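Local coordinates for protein aspartate aminotransferase (Leishmania major, PDB 4H51) that probably transfers the amino group of aspartate to 2-oxoglutarate, using pyridoxal 5'-phosphate as its cofactor, at residues I385-S390 with L404-T409; N201-D206 with F367-L372; Q233-G238 with A328-M333. All coordinates share one frame; numbering follows the deposited sequence. Where two conformers were deposited one is given.

Along the chain, contact 2 spans 160 residues; contact 3 is nested inside that span, and contact 1 follows both. The centres of contacts 1 and 2 lie about 13 Å apart, and the two meet where Ile387 and Leu406 pack on Leu370. Contact 3 is centred about 18 Å from the centre of contact 2, touching it through Asp206 and Ala236, and about 24 Å from that of contact 1. Contacts 2 and 3 tie loops after strands 192-196 and 225-230 of the mixed sheet to strand 367-369 and helix 320-350. Contact 2 reaches cofactor oxygen O3 through Asn201, contact 3 the main-chain O of the modified lysine through Tyr235; contact 1 joins strand 385-386 to the C-terminal helix 400-416.

Contact 1: residues I385-S390 with L404-T409; sequences IFITVS and LMLAQT
Ile385 lies across helix 400-416 and meets three of its side chains: Met405, Leu406 and Thr409. Its two branches part company. CG1 stands beside the backbone N, anti to the carbonyl carbon (chi1 -61°), and runs past Thr409 in the opposite direction, coming within 3.3 Å of Thr409 OG1 and 3.6 Å of Thr409 CB. From the end of this branch, Ile385 CD1 reaches Met405 CE at 4.0 Å, a tip-to-tip contact made because the methionine chain bends at its last torsion (chi3 58°) and brings its methyl to the end of the isoleucine. The other branch, CG2, meets Leu406 CD1 at 3.6 Å, the two side chains lying at a slant to each other. Two residues on, Ile387 CG2 reaches the same leucine methyl more loosely, at 4.4 Å.

Thr409 brings a hydroxyl into the group, and it is spent on its own helix: OG1 donates to Met405 O at 2.9 Å. That carbonyl also accepts from Thr409 N, and the two donors approach from opposite faces of its plane. Cys380 of helix 374-382 packs against both Ile385 and Thr409, while Phe386 pairs through its backbone with Ala47. With the hydroxyl turned to the helix carbonyl, it can lie beside Ile385 as a satisfied group, and the contact between the two segments rests on apolar carbon packing.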
ATOM      1  N   ILE B 385      -7.522  32.729   1.699  1.00 27.40           N
ATOM      2  CA  ILE B 385      -7.199  32.252   0.333  1.00 25.07           C
ATOM      3  C   ILE B 385      -5.988  31.317   0.501  1.00 22.95           C
ATOM      4  O   ILE B 385      -4.874  31.768   0.547  1.00 22.79           O
ATOM      5  CB  ILE B 385      -6.889  33.412  -0.655  1.00 24.86           C
ATOM      6  CG1 ILE B 385      -8.090  34.381  -0.828  1.00 26.58           C
ATOM      7  CG2 ILE B 385      -6.498  32.866  -2.030  1.00 24.37           C
ATOM      8  CD1 ILE B 385      -9.443  33.722  -1.039  1.00 26.49           C
ATOM      9  N   PHE B 386      -6.252  30.037   0.674  1.00 21.97           N
ATOM     10  CA  PHE B 386      -5.242  29.064   1.078  1.00 21.55           C
ATOM     11  C   PHE B 386      -4.541  28.479  -0.149  1.00 18.79           C
ATOM     12  O   PHE B 386      -4.908  27.416  -0.665  1.00 17.66           O
ATOM     13  CB  PHE B 386      -5.843  27.937   1.916  1.00 23.39           C
ATOM     14  CG  PHE B 386      -6.427  28.392   3.233  1.00 26.74           C
ATOM     15  CD1 PHE B 386      -5.640  28.419   4.387  1.00 28.36           C
ATOM     16  CD2 PHE B 386      -7.753  28.767   3.320  1.00 27.20           C
ATOM     17  CE1 PHE B 386      -6.173  28.815   5.596  1.00 29.49           C
ATOM     18  CE2 PHE B 386      -8.296  29.150   4.525  1.00 30.20           C
ATOM     19  CZ  PHE B 386      -7.495  29.185   5.673  1.00 29.82           C
ATOM     20  N   ILE B 387      -3.563  29.228  -0.604  1.00 18.54           N
ATOM     21  CA  ILE B 387      -2.526  28.719  -1.512  1.00 17.72           C
ATOM     22  C   ILE B 387      -1.293  28.301  -0.694  1.00 19.25           C
ATOM     23  O   ILE B 387      -1.170  28.680   0.489  1.00 20.96           O
ATOM     24  CB  ILE B 387      -2.158  29.788  -2.564  1.00 17.28           C
ATOM     25  CG1 ILE B 387      -1.518  31.002  -1.922  1.00 17.02           C
ATOM     26  CG2 ILE B 387      -3.403  30.236  -3.321  1.00 17.49           C
ATOM     27  CD1 ILE B 387      -1.119  32.051  -2.905  1.00 16.95           C
ATOM     28  N   THR B 388      -0.350  27.569  -1.295  1.00 18.66           N
ATOM     29  CA  THR B 388       0.887  27.289  -0.580  1.00 19.23           C
ATOM     30  C   THR B 388       1.815  28.504  -0.468  1.00 21.26           C
ATOM     31  O   THR B 388       1.721  29.504  -1.211  1.00 20.45           O
ATOM     32  CB  THR B 388       1.671  26.121  -1.193  1.00 18.73           C
ATOM     33  OG1 THR B 388       2.362  26.587  -2.391  1.00 18.22           O
ATOM     34  CG2 THR B 388       0.718  24.949  -1.522  1.00 17.88           C
ATOM     35  N   VAL B 389       2.764  28.386   0.469  1.00 22.95           N
ATOM     36  CA  VAL B 389       3.758  29.410   0.678  1.00 23.21           C
ATOM     37  C   VAL B 389       4.674  29.631  -0.547  1.00 22.01           C
ATOM     38  O   VAL B 389       5.265  30.678  -0.702  1.00 23.49           O
ATOM     39  CB  VAL B 389       4.590  29.137   1.962  1.00 26.13           C
ATOM     40  CG1 VAL B 389       3.681  29.120   3.172  1.00 28.92           C
ATOM     41  CG2 VAL B 389       5.352  27.835   1.880  1.00 25.45           C
ATOM     42  N   SER B 390       4.766  28.638  -1.414  1.00 20.31           N
ATOM     43  CA  SER B 390       5.500  28.768  -2.700  1.00 19.59           C
ATOM     44  C   SER B 390       4.678  29.352  -3.865  1.00 17.90           C
ATOM     45  O   SER B 390       5.170  29.504  -4.992  1.00 17.21           O
ATOM     46  CB  SER B 390       6.057  27.406  -3.098  1.00 19.08           C
ATOM     47  OG  SER B 390       5.018  26.426  -3.223  1.00 23.41           O
ATOM     48  N   LEU B 404     -12.728  34.904  -8.572  1.00 22.12           N
ATOM     49  CA  LEU B 404     -12.750  36.359  -8.408  1.00 22.73           C
ATOM     50  C   LEU B 404     -12.090  36.718  -7.074  1.00 22.76           C
ATOM     51  O   LEU B 404     -11.300  37.629  -7.028  1.00 23.11           O
ATOM     52  CB  LEU B 404     -14.182  36.887  -8.481  1.00 23.74           C
ATOM     53  CG  LEU B 404     -14.935  36.703  -9.829  1.00 23.84           C
ATOM     54  CD1 LEU B 404     -16.335  37.276  -9.746  1.00 24.06           C
ATOM     55  CD2 LEU B 404     -14.194  37.275 -11.041  1.00 23.66           C
ATOM     56  N   MET B 405     -12.375  35.979  -6.004  1.00 22.75           N
ATOM     57  CA  MET B 405     -11.768  36.263  -4.705  1.00 23.35           C
ATOM     58  C   MET B 405     -10.260  36.058  -4.715  1.00 22.54           C
ATOM     59  O   MET B 405      -9.540  36.815  -4.071  1.00 22.51           O
ATOM     60  CB  MET B 405     -12.341  35.392  -3.606  1.00 24.31           C
ATOM     61  CG  MET B 405     -13.747  35.780  -3.190  1.00 26.20           C
ATOM     62  SD  MET B 405     -14.610  34.438  -2.367  1.00 27.78           S
ATOM     63  CE  MET B 405     -13.467  34.127  -0.999  1.00 26.20           C
ATOM     64  N   LEU B 406      -9.801  35.047  -5.443  1.00 21.42           N
ATOM     65  CA  LEU B 406      -8.377  34.800  -5.600  1.00 20.88           C
ATOM     66  C   LEU B 406      -7.738  35.920  -6.383  1.00 22.15           C
ATOM     67  O   LEU B 406      -6.706  36.450  -5.953  1.00 23.50           O
ATOM     68  CB  LEU B 406      -8.107  33.455  -6.282  1.00 19.11           C
ATOM     69  CG  LEU B 406      -6.678  33.201  -6.753  1.00 18.50           C
ATOM     70  CD1 LEU B 406      -5.727  33.188  -5.551  1.00 18.02           C
ATOM     71  CD2 LEU B 406      -6.571  31.877  -7.546  1.00 17.59           C
ATOM     72  N   ALA B 407      -8.322  36.318  -7.512  1.00 23.07           N
ATOM     73  CA  ALA B 407      -7.725  37.414  -8.298  1.00 24.53           C
ATOM     74  C   ALA B 407      -7.667  38.728  -7.505  1.00 26.50           C
ATOM     75  O   ALA B 407      -6.680  39.481  -7.580  1.00 27.01           O
ATOM     76  CB  ALA B 407      -8.466  37.624  -9.627  1.00 24.41           C
ATOM     77  N   GLN B 408      -8.720  38.980  -6.740  1.00 27.95           N
ATOM     78  CA  GLN B 408      -8.777  40.121  -5.839  1.00 30.52           C
ATOM     79  C   GLN B 408      -7.771  40.093  -4.677  1.00 31.56           C
ATOM     80  O   GLN B 408      -7.232  41.134  -4.314  1.00 33.02           O
ATOM     81  CB  GLN B 408     -10.209  40.291  -5.308  1.00 30.81           C
ATOM     82  CG  GLN B 408     -11.138  40.802  -6.406  1.00 31.79           C
ATOM     83  CD  GLN B 408     -12.595  40.477  -6.174  1.00 32.32           C
ATOM     84  OE1 GLN B 408     -12.991  40.117  -5.056  1.00 33.07           O
ATOM     85  NE2 GLN B 408     -13.414  40.568  -7.253  1.00 32.09           N
ATOM     86  N   THR B 409      -7.519  38.920  -4.094  1.00 31.80           N
ATOM     87  CA  THR B 409      -6.622  38.824  -2.934  1.00 31.33           C
ATOM     88  C   THR B 409      -5.173  38.856  -3.389  1.00 32.12           C
ATOM     89  O   THR B 409      -4.304  39.446  -2.693  1.00 32.51           O
ATOM     90  CB  THR B 409      -6.879  37.577  -2.103  1.00 30.98           C
ATOM     91  OG1 THR B 409      -8.220  37.624  -1.594  1.00 30.73           O
ATOM     92  CG2 THR B 409      -5.890  37.484  -0.947  1.00 30.89           C
TER

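Contact 2: residues N201-D206 with F367-L372; sequences NPTGVD and FSFLGL
The Phe369 ring carries Thr203 on one face, with Thr203 CG2 4.2 Å from the ring centroid, a CH-pi contact. Pro202 lies alongside the same ring and points the same way, its CG 3.6 Å from Phe369 CE1. The second flat pair is Asn201 and Phe367: amide and ring are inclined by 34°, and Asn201 CG sits 3.6 Å from Phe367 CE2. Together these residues join strand 367-369 to the Asn-Pro-Thr-Gly sequence, with a cis peptide bond before Pro202. That sequence is a hallmark of the class I aminotransferases, pyridoxal-phosphate enzymes of fold type I.

Asn201 CG is anti to its backbone N (chi1 176°), which carries the amide over to Phe367. Both of its polar ends are engaged: ND2 bonds O3 of the lysine-bound cofactor at position 265, and OD1 bonds NH1 of Arg392. Phe367 packs against an amide bonded to the cofactor, so it probably helps to position that amide from the second shell. Arg392, on the partner strand 392-394, also packs against Pro202 and both phenylalanines.

The carbonyl of Pro202 comes close to both aromatic side chains. Its O is 3.5 Å from Phe369 CD1 and 3.6 Å from Phe367 CB; it is buried by this contact and has no hydrogen-bonding partner in the model. Just beyond it along the loop, Thr203 CA rests 3.6 Å from Phe369 CB.

Beyond the rings the loop closes as an ST turn. Thr203 OG1, also bonded to His200 ND1, accepts from Val205 N at 3.1 Å with an N-H...O angle of 161°.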
ATOM      1  N   ASN B 201       3.790  19.414 -11.560  1.00 13.46           N
ATOM      2  CA  ASN B 201       3.448  19.759 -10.189  1.00 13.70           C
ATOM      3  C   ASN B 201       4.730  20.231  -9.516  1.00 13.85           C
ATOM      4  O   ASN B 201       5.657  19.431  -9.332  1.00 12.98           O
ATOM      5  CB  ASN B 201       2.840  18.558  -9.483  1.00 13.63           C
ATOM      6  CG  ASN B 201       2.545  18.819  -8.005  1.00 14.84           C
ATOM      7  OD1 ASN B 201       2.804  19.902  -7.492  1.00 16.69           O
ATOM      8  ND2 ASN B 201       2.075  17.809  -7.310  1.00 14.61           N
ATOM      9  N   PRO B 202       4.799  21.517  -9.099  1.00 14.52           N
ATOM     10  CA  PRO B 202       3.728  22.497  -8.851  1.00 15.55           C
ATOM     11  C   PRO B 202       3.495  23.646  -9.829  1.00 16.09           C
ATOM     12  O   PRO B 202       2.602  24.484  -9.578  1.00 17.88           O
ATOM     13  CB  PRO B 202       4.178  23.067  -7.506  1.00 15.65           C
ATOM     14  CG  PRO B 202       5.677  23.253  -7.748  1.00 15.81           C
ATOM     15  CD  PRO B 202       6.062  21.957  -8.443  1.00 14.23           C
ATOM     16  N   THR B 203       4.219  23.703 -10.943  1.00 15.86           N
ATOM     17  CA  THR B 203       4.304  24.913 -11.730  1.00 15.36           C
ATOM     18  C   THR B 203       3.302  24.995 -12.869  1.00 15.76           C
ATOM     19  O   THR B 203       3.063  26.080 -13.363  1.00 15.82           O
ATOM     20  CB  THR B 203       5.696  25.068 -12.351  1.00 15.27           C
ATOM     21  OG1 THR B 203       5.870  24.120 -13.396  1.00 14.63           O
ATOM     22  CG2 THR B 203       6.830  24.953 -11.283  1.00 15.10           C
ATOM     23  N   GLY B 204       2.742  23.840 -13.308  1.00 15.32           N
ATOM     24  CA  GLY B 204       1.853  23.767 -14.458  1.00 15.27           C
ATOM     25  C   GLY B 204       2.514  24.101 -15.781  1.00 15.48           C
ATOM     26  O   GLY B 204       1.839  24.392 -16.773  1.00 14.99           O
ATOM     27  N   VAL B 205       3.852  24.158 -15.774  1.00 16.02           N
ATOM     28  CA  VAL B 205       4.597  24.422 -17.002  1.00 15.70           C
ATOM     29  C   VAL B 205       5.231  23.150 -17.500  1.00 14.91           C
ATOM     30  O   VAL B 205       5.986  22.534 -16.773  1.00 14.29           O
ATOM     31  CB  VAL B 205       5.680  25.483 -16.799  1.00 17.23           C
ATOM     32  CG1 VAL B 205       6.412  25.709 -18.114  1.00 17.38           C
ATOM     33  CG2 VAL B 205       5.010  26.803 -16.363  1.00 18.19           C
ATOM     34  N   ASP B 206       4.886  22.757 -18.720  1.00 14.73           N
ATOM     35  CA  ASP B 206       5.404  21.559 -19.337  1.00 14.53           C
ATOM     36  C   ASP B 206       6.329  21.950 -20.478  1.00 14.25           C
ATOM     37  O   ASP B 206       6.203  23.048 -21.049  1.00 14.39           O
ATOM     38  CB  ASP B 206       4.270  20.682 -19.919  1.00 15.31           C
ATOM     39  CG  ASP B 206       3.401  20.062 -18.859  1.00 15.86           C
ATOM     40  OD1 ASP B 206       3.824  20.087 -17.692  1.00 16.61           O
ATOM     41  OD2 ASP B 206       2.304  19.543 -19.199  1.00 16.13           O
ATOM     42  N   PHE B 367      -2.747  22.913 -11.195  1.00 23.66           N
ATOM     43  CA  PHE B 367      -2.135  24.033 -10.480  1.00 22.81           C
ATOM     44  C   PHE B 367      -1.802  25.291 -11.318  1.00 25.80           C
ATOM     45  O   PHE B 367      -1.691  25.260 -12.578  1.00 23.94           O
ATOM     46  CB  PHE B 367      -0.890  23.530  -9.802  1.00 22.57           C
ATOM     47  CG  PHE B 367      -1.121  22.378  -8.865  1.00 22.06           C
ATOM     48  CD1 PHE B 367      -1.788  22.559  -7.656  1.00 20.99           C
ATOM     49  CD2 PHE B 367      -0.624  21.117  -9.155  1.00 21.78           C
ATOM     50  CE1 PHE B 367      -1.962  21.503  -6.762  1.00 21.43           C
ATOM     51  CE2 PHE B 367      -0.796  20.055  -8.266  1.00 21.28           C
ATOM     52  CZ  PHE B 367      -1.459  20.233  -7.073  1.00 20.82           C
ATOM     53  N   SER B 368      -1.668  26.399 -10.581  1.00 24.24           N
ATOM     54  CA  SER B 368      -0.991  27.616 -11.024  1.00 24.46           C
ATOM     55  C   SER B 368       0.148  27.831  -9.990  1.00 23.59           C
ATOM     56  O   SER B 368      -0.067  27.686  -8.778  1.00 20.81           O
ATOM     57  CB  SER B 368      -2.015  28.741 -11.022  1.00 27.95           C
ATOM     58  OG  SER B 368      -1.610  29.987 -11.589  1.00 32.39           O
ATOM     59  N   PHE B 369       1.365  28.088 -10.463  1.00 21.24           N
ATOM     60  CA  PHE B 369       2.423  28.648  -9.652  1.00 18.94           C
ATOM     61  C   PHE B 369       2.342  30.171  -9.891  1.00 17.97           C
ATOM     62  O   PHE B 369       2.713  30.639 -10.961  1.00 16.85           O
ATOM     63  CB  PHE B 369       3.760  28.072 -10.135  1.00 20.39           C
ATOM     64  CG  PHE B 369       4.719  27.724  -9.049  1.00 20.30           C
ATOM     65  CD1 PHE B 369       4.296  27.037  -7.930  1.00 20.74           C
ATOM     66  CD2 PHE B 369       6.066  27.997  -9.174  1.00 22.09           C
ATOM     67  CE1 PHE B 369       5.169  26.693  -6.929  1.00 21.03           C
ATOM     68  CE2 PHE B 369       6.937  27.664  -8.172  1.00 21.05           C
ATOM     69  CZ  PHE B 369       6.502  27.005  -7.050  1.00 21.59           C
ATOM     70  N   LEU B 370       1.811  30.927  -8.928  1.00 17.12           N
ATOM     71  CA  LEU B 370       1.353  32.284  -9.207  1.00 18.67           C
ATOM     72  C   LEU B 370       2.492  33.306  -9.241  1.00 19.81           C
ATOM     73  O   LEU B 370       2.327  34.345  -9.817  1.00 21.14           O
ATOM     74  CB  LEU B 370       0.308  32.738  -8.174  1.00 18.15           C
ATOM     75  CG  LEU B 370      -0.974  31.921  -8.175  1.00 18.02           C
ATOM     76  CD1 LEU B 370      -1.844  32.207  -6.952  1.00 18.37           C
ATOM     77  CD2 LEU B 370      -1.732  32.215  -9.469  1.00 18.82           C
ATOM     78  N   GLY B 371       3.586  33.024  -8.566  1.00 21.38           N
ATOM     79  CA  GLY B 371       4.750  33.923  -8.572  1.00 23.58           C
ATOM     80  C   GLY B 371       4.868  34.834  -7.363  1.00 25.97           C
ATOM     81  O   GLY B 371       5.852  35.551  -7.219  1.00 30.92           O
ATOM     82  N   LEU B 372       3.922  34.774  -6.450  1.00 25.96           N
ATOM     83  CA  LEU B 372       3.968  35.631  -5.284  1.00 28.03           C
ATOM     84  C   LEU B 372       5.104  35.228  -4.320  1.00 28.20           C
ATOM     85  O   LEU B 372       5.502  34.046  -4.264  1.00 25.59           O
ATOM     86  CB  LEU B 372       2.603  35.601  -4.575  1.00 28.24           C
ATOM     87  CG  LEU B 372       1.345  36.049  -5.359  1.00 30.41           C
ATOM     88  CD1 LEU B 372       0.102  35.801  -4.498  1.00 30.94           C
ATOM     89  CD2 LEU B 372       1.412  37.517  -5.785  1.00 30.72           C
TER

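Contact 3: residues Q233-G238 with A328-M333; sequences QGYASG and AELSAM
The loop 233-238 curls against one flank of helix 320-350, coming nearest at Gly238, whose CA is 4.3 Å from the CA of Ser331, while Gly234 takes a positive phi of 114° opposite Leu330. Leu330 divides its methyls between two parts of the loop. With CG anti to the backbone N (chi1 178°), the branch ends come close to the loop; CD2 settles 4.0 Å from Gly234 CA, and CD1 lies over one face of the Tyr235 ring, 4.2 Å above its plane and displaced toward the rim.

Met333 meets the far end of that tyrosine. Its chain bends at chi3, and the terminal CE comes to 3.1 Å from Tyr235 OH, a tight approach, with Tyr235 CZ at 4.1 Å. The hydroxyl has its polar partner on the cofactor lysine, the backbone O of the modified residue at position 265, so the methionine methyl packs beside a hydroxyl already engaged next to the active site.

At the partly exposed margin, Gly238 O is 3.7 Å from Ser331 CB. A water may link Gly238 O weakly to Ser331 OG, but the serine has two conformers, leaving this bridge doubtful.

Strand 225-230 of the mixed sheet leads into the loop, and helix 240-243 follows it, placing Leu240 against Leu330. From the same turn of helix 320-350, Glu329 bonds the backbone N atoms of Arg65 and Val66, at the start of helix 65-76.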
ATOM      1  N   GLN B 233      -2.564  12.318 -16.410  1.00 13.61           N
ATOM      2  CA  GLN B 233      -2.834  12.076 -17.824  1.00 15.07           C
ATOM      3  C   GLN B 233      -4.281  12.431 -18.118  1.00 16.28           C
ATOM      4  O   GLN B 233      -5.209  11.915 -17.471  1.00 15.31           O
ATOM      5  CB  GLN B 233      -2.561  10.646 -18.251  1.00 14.92           C
ATOM      6  CG  GLN B 233      -2.468  10.516 -19.740  1.00 15.57           C
ATOM      7  CD  GLN B 233      -2.431   9.104 -20.221  1.00 15.78           C
ATOM      8  OE1 GLN B 233      -2.114   8.194 -19.458  1.00 15.69           O
ATOM      9  NE2 GLN B 233      -2.697   8.905 -21.511  1.00 16.58           N
ATOM     10  N   GLY B 234      -4.472  13.360 -19.045  1.00 18.16           N
ATOM     11  CA  GLY B 234      -5.806  13.972 -19.237  1.00 20.88           C
ATOM     12  C   GLY B 234      -5.869  15.467 -18.885  1.00 23.43           C
ATOM     13  O   GLY B 234      -6.639  16.199 -19.530  1.00 24.13           O
ATOM     14  N   TYR B 235      -5.099  15.956 -17.882  1.00 21.67           N
ATOM     15  CA  TYR B 235      -5.339  17.303 -17.379  1.00 22.26           C
ATOM     16  C   TYR B 235      -4.557  18.398 -18.138  1.00 23.77           C
ATOM     17  O   TYR B 235      -4.996  19.560 -18.216  1.00 25.77           O
ATOM     18  CB  TYR B 235      -5.035  17.391 -15.903  1.00 23.41           C
ATOM     19  CG  TYR B 235      -6.180  16.942 -14.986  1.00 23.65           C
ATOM     20  CD1 TYR B 235      -7.263  17.789 -14.728  1.00 25.68           C
ATOM     21  CD2 TYR B 235      -6.181  15.697 -14.415  1.00 22.16           C
ATOM     22  CE1 TYR B 235      -8.309  17.381 -13.914  1.00 25.56           C
ATOM     23  CE2 TYR B 235      -7.206  15.286 -13.601  1.00 21.60           C
ATOM     24  CZ  TYR B 235      -8.250  16.113 -13.344  1.00 23.20           C
ATOM     25  OH  TYR B 235      -9.224  15.713 -12.517  1.00 26.42           O
ATOM     26  N   ALA B 236      -3.400  18.057 -18.689  1.00 24.04           N
ATOM     27  CA  ALA B 236      -2.667  19.036 -19.528  1.00 25.17           C
ATOM     28  C   ALA B 236      -3.513  19.568 -20.686  1.00 27.55           C
ATOM     29  O   ALA B 236      -3.491  20.770 -20.976  1.00 27.08           O
ATOM     30  CB  ALA B 236      -1.353  18.458 -20.032  1.00 24.99           C
ATOM     31  N   SER B 237      -4.302  18.690 -21.309  1.00 27.33           N
ATOM     32  CA  SER B 237      -5.140  19.089 -22.443  1.00 26.15           C
ATOM     33  C   SER B 237      -6.643  18.753 -22.364  1.00 25.70           C
ATOM     34  O   SER B 237      -7.400  19.320 -23.149  1.00 27.09           O
ATOM     35  CB  SER B 237      -4.599  18.426 -23.690  1.00 27.55           C
ATOM     36  OG  SER B 237      -4.875  17.037 -23.588  1.00 25.43           O
ATOM     37  N   GLY B 238      -7.064  17.853 -21.478  1.00 22.29           N
ATOM     38  CA  GLY B 238      -8.360  17.154 -21.586  1.00 22.00           C
ATOM     39  C   GLY B 238      -8.426  15.948 -22.533  1.00 20.29           C
ATOM     40  O   GLY B 238      -9.454  15.253 -22.613  1.00 19.31           O
ATOM     41  N   ALA B 328     -15.251  11.681 -21.949  1.00 18.59           N
ATOM     42  CA  ALA B 328     -16.095  12.896 -22.010  1.00 18.39           C
ATOM     43  C   ALA B 328     -16.066  13.672 -20.703  1.00 18.01           C
ATOM     44  O   ALA B 328     -15.938  14.892 -20.699  1.00 18.30           O
ATOM     45  CB  ALA B 328     -17.551  12.555 -22.370  1.00 19.84           C
ATOM     46  N   GLU B 329     -16.212  12.940 -19.615  1.00 17.03           N
ATOM     47  CA  GLU B 329     -16.292  13.502 -18.300  1.00 16.85           C
ATOM     48  C   GLU B 329     -14.946  14.172 -17.913  1.00 15.80           C
ATOM     49  O   GLU B 329     -14.907  15.291 -17.444  1.00 15.38           O
ATOM     50  CB  GLU B 329     -16.716  12.363 -17.369  1.00 17.31           C
ATOM     51  CG  GLU B 329     -17.117  12.823 -16.002  1.00 17.75           C
ATOM     52  CD  GLU B 329     -17.890  11.813 -15.163  1.00 17.51           C
ATOM     53  OE1 GLU B 329     -18.347  12.278 -14.109  1.00 17.47           O
ATOM     54  OE2 GLU B 329     -17.976  10.603 -15.453  1.00 17.42           O
ATOM     55  N   LEU B 330     -13.838  13.515 -18.227  1.00 15.13           N
ATOM     56  CA  LEU B 330     -12.532  14.054 -17.933  1.00 15.12           C
ATOM     57  C   LEU B 330     -12.292  15.290 -18.749  1.00 14.82           C
ATOM     58  O   LEU B 330     -11.735  16.280 -18.246  1.00 14.44           O
ATOM     59  CB  LEU B 330     -11.457  12.986 -18.221  1.00 15.73           C
ATOM     60  CG  LEU B 330      -9.980  13.311 -18.049  1.00 16.01           C
ATOM     61  CD1 LEU B 330      -9.730  13.768 -16.613  1.00 15.57           C
ATOM     62  CD2 LEU B 330      -9.175  12.047 -18.377  1.00 15.70           C
ATOM     63  N   SER B 331     -12.701  15.243 -20.017  1.00 14.92           N
ATOM     64  CA  SER B 331     -12.567  16.409 -20.883  0.60 15.01           C
ATOM     65  C   SER B 331     -13.358  17.570 -20.291  1.00 15.19           C
ATOM     66  O   SER B 331     -12.919  18.687 -20.338  1.00 16.03           O
ATOM     67  CB  SER B 331     -13.077  16.123 -22.299  0.60 15.40           C
ATOM     68  OG  SER B 331     -12.783  17.222 -23.135  0.60 15.63           O
ATOM     69  N   ALA B 332     -14.542  17.298 -19.755  1.00 15.63           N
ATOM     70  CA  ALA B 332     -15.364  18.368 -19.158  1.00 15.42           C
ATOM     71  C   ALA B 332     -14.701  18.928 -17.880  1.00 15.03           C
ATOM     72  O   ALA B 332     -14.736  20.137 -17.623  1.00 14.84           O
ATOM     73  CB  ALA B 332     -16.805  17.864 -18.898  1.00 15.87           C
ATOM     74  N   MET B 333     -14.046  18.061 -17.110  1.00 14.69           N
ATOM     75  CA  MET B 333     -13.291  18.484 -15.925  1.00 14.70           C
ATOM     76  C   MET B 333     -12.131  19.423 -16.295  1.00 14.53           C
ATOM     77  O   MET B 333     -11.944  20.510 -15.721  1.00 15.01           O
ATOM     78  CB  MET B 333     -12.756  17.249 -15.165  1.00 14.44           C
ATOM     79  CG  MET B 333     -13.834  16.439 -14.449  1.00 14.59           C
ATOM     80  SD  MET B 333     -13.453  14.711 -14.124  1.00 14.98           S
ATOM     81  CE  MET B 333     -12.174  14.871 -12.881  1.00 14.15           C
TER
HETATM   82  O   HOH W   1     -10.529  16.256 -25.094  1.00 39.86           O